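Local coordinates for protein putative esterase (Sulfolobus solfataricus P2, PDB 2RAU) that probably acts as a lipase or related esterase of the alpha/beta-hydrolase superfamily and binds calcium ions, at residues N50-L54 and I137-Q143. Numbering follows the deposited sequence.
Sequences NDAVL and IKRDSGQ. With CA (calcium ion), chain C.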
ATOM      1  N   ASN A  50      21.655   2.857  -2.840  1.00 26.26           N
ATOM      2  CA  ASN A  50      21.891   4.205  -2.356  1.00 26.76           C
ATOM      3  C   ASN A  50      20.620   4.983  -2.115  1.00 24.70           C
ATOM      4  O   ASN A  50      19.563   4.635  -2.599  1.00 25.14           O
ATOM      5  CB  ASN A  50      22.787   4.969  -3.316  1.00 29.71           C
ATOM      6  CG  ASN A  50      24.220   4.494  -3.256  1.00 31.90           C
ATOM      7  OD1 ASN A  50      24.686   3.874  -4.193  1.00 42.51           O
ATOM      8  ND2 ASN A  50      24.907   4.735  -2.137  1.00 31.12           N
ATOM      9  N   ASP A  51      20.760   6.034  -1.314  1.00 23.36           N
ATOM     10  CA  ASP A  51      19.673   6.938  -0.957  1.00 23.89           C
ATOM     11  C   ASP A  51      18.639   6.196  -0.143  1.00 24.06           C
ATOM     12  O   ASP A  51      18.966   5.194   0.507  1.00 25.82           O
ATOM     13  CB  ASP A  51      19.051   7.583  -2.180  1.00 25.76           C
ATOM     14  CG  ASP A  51      18.612   9.010  -1.925  1.00 29.68           C
ATOM     15  OD1 ASP A  51      17.816   9.309  -0.989  1.00 31.39           O
ATOM     16  OD2 ASP A  51      19.071   9.856  -2.699  1.00 29.94           O
ATOM     17  N   ALA A  52      17.411   6.709  -0.165  1.00 23.10           N
ATOM     18  CA  ALA A  52      16.325   6.109   0.610  1.00 26.00           C
ATOM     19  C   ALA A  52      14.950   6.510   0.080  1.00 24.65           C
ATOM     20  O   ALA A  52      14.632   7.699  -0.020  1.00 23.47           O
ATOM     21  CB  ALA A  52      16.468   6.483   2.105  1.00 24.44           C
ATOM     22  N   VAL A  53      14.156   5.495  -0.278  1.00 25.53           N
ATOM     23  CA  VAL A  53      12.747   5.638  -0.637  1.00 25.40           C
ATOM     24  C   VAL A  53      11.943   4.763   0.288  1.00 24.66           C
ATOM     25  O   VAL A  53      12.218   3.576   0.363  1.00 24.83           O
ATOM     26  CB  VAL A  53      12.465   5.178  -2.085  1.00 27.65           C
ATOM     27  CG1 VAL A  53      11.038   5.425  -2.404  1.00 25.91           C
ATOM     28  CG2 VAL A  53      13.417   5.925  -3.068  1.00 21.55           C
ATOM     29  N   LEU A  54      10.957   5.341   0.968  1.00 23.52           N
ATOM     30  CA  LEU A  54      10.030   4.577   1.799  1.00 24.80           C
ATOM     31  C   LEU A  54       8.656   4.597   1.115  1.00 25.48           C
ATOM     32  O   LEU A  54       8.116   5.671   0.764  1.00 24.02           O
ATOM     33  CB  LEU A  54       9.918   5.154   3.223  1.00 25.99           C
ATOM     34  CG  LEU A  54       8.772   4.666   4.130  1.00 22.65           C
ATOM     35  CD1 LEU A  54       8.956   3.140   4.409  1.00 23.78           C
ATOM     36  CD2 LEU A  54       8.698   5.519   5.394  1.00 24.38           C
ATOM     37  N   ILE A 137      15.431   4.429   9.141  1.00 25.45           N
ATOM     38  CA  ILE A 137      15.923   4.596   7.770  1.00 24.02           C
ATOM     39  C   ILE A 137      17.029   5.621   7.666  1.00 24.22           C
ATOM     40  O   ILE A 137      17.978   5.439   6.905  1.00 23.63           O
ATOM     41  CB  ILE A 137      14.759   4.973   6.819  1.00 26.89           C
ATOM     42  CG1 ILE A 137      13.826   3.779   6.643  1.00 26.94           C
ATOM     43  CG2 ILE A 137      15.258   5.403   5.445  1.00 26.19           C
ATOM     44  CD1 ILE A 137      12.609   4.064   5.731  1.00 23.11           C
ATOM     45  N   LYS A 138      16.876   6.737   8.366  1.00 24.80           N
ATOM     46  CA  LYS A 138      17.881   7.786   8.318  1.00 26.38           C
ATOM     47  C   LYS A 138      19.243   7.256   8.750  1.00 23.13           C
ATOM     48  O   LYS A 138      20.271   7.552   8.118  1.00 26.47           O
ATOM     49  CB  LYS A 138      17.475   8.975   9.183  1.00 24.43           C
ATOM     50  CG  LYS A 138      16.294   9.762   8.697  1.00 26.76           C
ATOM     51  CD  LYS A 138      16.201  11.026   9.557  1.00 32.71           C
ATOM     52  CE  LYS A 138      15.057  11.862   9.157  1.00 34.83           C
ATOM     53  NZ  LYS A 138      15.240  13.252   9.633  1.00 26.97           N
ATOM     54  N   ARG A 139      19.256   6.478   9.828  1.00 22.27           N
ATOM     55  CA  ARG A 139      20.468   5.893  10.318  1.00 22.96           C
ATOM     56  C   ARG A 139      20.971   4.758   9.421  1.00 22.22           C
ATOM     57  O   ARG A 139      22.180   4.666   9.145  1.00 23.21           O
ATOM     58  CB  ARG A 139      20.280   5.390  11.756  1.00 22.50           C
ATOM     59  CG  ARG A 139      21.592   4.940  12.364  1.00 22.79           C
ATOM     60  CD  ARG A 139      21.449   4.511  13.795  1.00 24.15           C
ATOM     61  NE  ARG A 139      22.773   4.337  14.386  1.00 25.83           N
ATOM     62  CZ  ARG A 139      23.095   3.398  15.268  1.00 30.19           C
ATOM     63  NH1 ARG A 139      22.212   2.473  15.636  1.00 33.45           N
ATOM     64  NH2 ARG A 139      24.316   3.343  15.746  1.00 29.44           N
ATOM     65  N   ASP A 140      20.080   3.876   9.004  1.00 24.45           N
ATOM     66  CA  ASP A 140      20.469   2.795   8.119  1.00 22.96           C
ATOM     67  C   ASP A 140      21.031   3.234   6.736  1.00 23.63           C
ATOM     68  O   ASP A 140      22.013   2.685   6.269  1.00 24.96           O
ATOM     69  CB  ASP A 140      19.284   1.885   7.888  1.00 24.72           C
ATOM     70  CG  ASP A 140      19.659   0.617   7.122  1.00 27.51           C
ATOM     71  OD1 ASP A 140      20.380  -0.198   7.719  1.00 27.57           O
ATOM     72  OD2 ASP A 140      19.246   0.456   5.957  1.00 24.61           O
ATOM     73  N   SER A 141      20.379   4.207   6.105  1.00 22.72           N
ATOM     74  CA  SER A 141      20.732   4.689   4.772  1.00 25.63           C
ATOM     75  C   SER A 141      21.715   5.835   4.776  1.00 26.70           C
ATOM     76  O   SER A 141      22.340   6.161   3.760  1.00 26.26           O
ATOM     77  CB  SER A 141      19.480   5.209   4.124  1.00 23.93           C
ATOM     78  OG  SER A 141      19.039   6.372   4.744  1.00 25.59           O
ATOM     79  N   GLY A 142      21.842   6.491   5.921  1.00 25.36           N
ATOM     80  CA  GLY A 142      22.623   7.678   6.004  1.00 24.33           C
ATOM     81  C   GLY A 142      21.998   8.939   5.459  1.00 27.44           C
ATOM     82  O   GLY A 142      22.656   9.928   5.448  1.00 23.90           O
ATOM     83  N   GLN A 143      20.730   8.953   5.068  1.00 24.97           N
ATOM     84  CA  GLN A 143      20.103  10.131   4.496  1.00 23.32           C
ATOM     85  C   GLN A 143      19.496  10.971   5.617  1.00 26.62           C
ATOM     86  O   GLN A 143      18.965  10.427   6.555  1.00 28.58           O
ATOM     87  CB  GLN A 143      19.049   9.662   3.507  1.00 27.27           C
ATOM     88  CG  GLN A 143      19.605   8.970   2.247  1.00 21.63           C
ATOM     89  CD  GLN A 143      20.430   9.924   1.426  1.00 25.80           C
ATOM     90  OE1 GLN A 143      19.988  11.014   1.113  1.00 27.18           O
ATOM     91  NE2 GLN A 143      21.647   9.552   1.154  1.00 28.30           N
TER
HETATM   92 CA    CA C 355      23.849  11.776   6.357  1.00 34.93          CA
HETATM   93  O   HOH W   1      25.534  13.637   6.443  1.00 29.50           O
HETATM   94  O   HOH W   2      23.588  10.408   8.618  1.00 35.56           O
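I137 lays its two branches over the strand face formed by A52 and L54. Its CG2 meets CB of A52 at 3.7 Å, while the extended CG1 arm carries CD1 to within 3.8 Å of CB of L54, the two longer side chains crossing at about a right angle. With CG of L54 anti to its backbone N (chi1 167°), both leucine methyls also come close to CD1 of I137. One helical turn on, S141 comes in beside I137 on the same alanine methyl, its OG 3.7 Å from CB of A52. This hydroxyl gives its proton to the carbonyl O of I137, 2.6 Å from OG, from above the carbonyl plane; the backbone N of S141 reaches the same oxygen from the opposite face. OG in turn accepts from the backbone N of Q143 in an ST turn, tying the chain just past the helix end back to its last turn. The arrangement belongs to the alpha/beta-hydrolase core: helix 123-141 packs on strand 52-56, which runs between the parallel strands 94-100 and 146-151, and Y97 and I146 of these neighbours also pack against A52 and I137. Beyond A52 the contact turns polar. The bent side chain of Q143 crosses that of D51 at about a right angle, its amide plane turned 33° from the carboxylate. OE1 of Q143 and OD1 of D51, 3.5 Å apart, are both acceptors and do not bond. Instead, OD1 takes the backbone N of A52 on its anti lone pair and forms a salt bridge with K171, whose positive charge probably eases the approach of the two oxygens. Between S141 and Q143, G142 adopts positive phi (77°) and directs its carbonyl O to a calcium ion at 2.4 Å, a site shared with E144 and two waters.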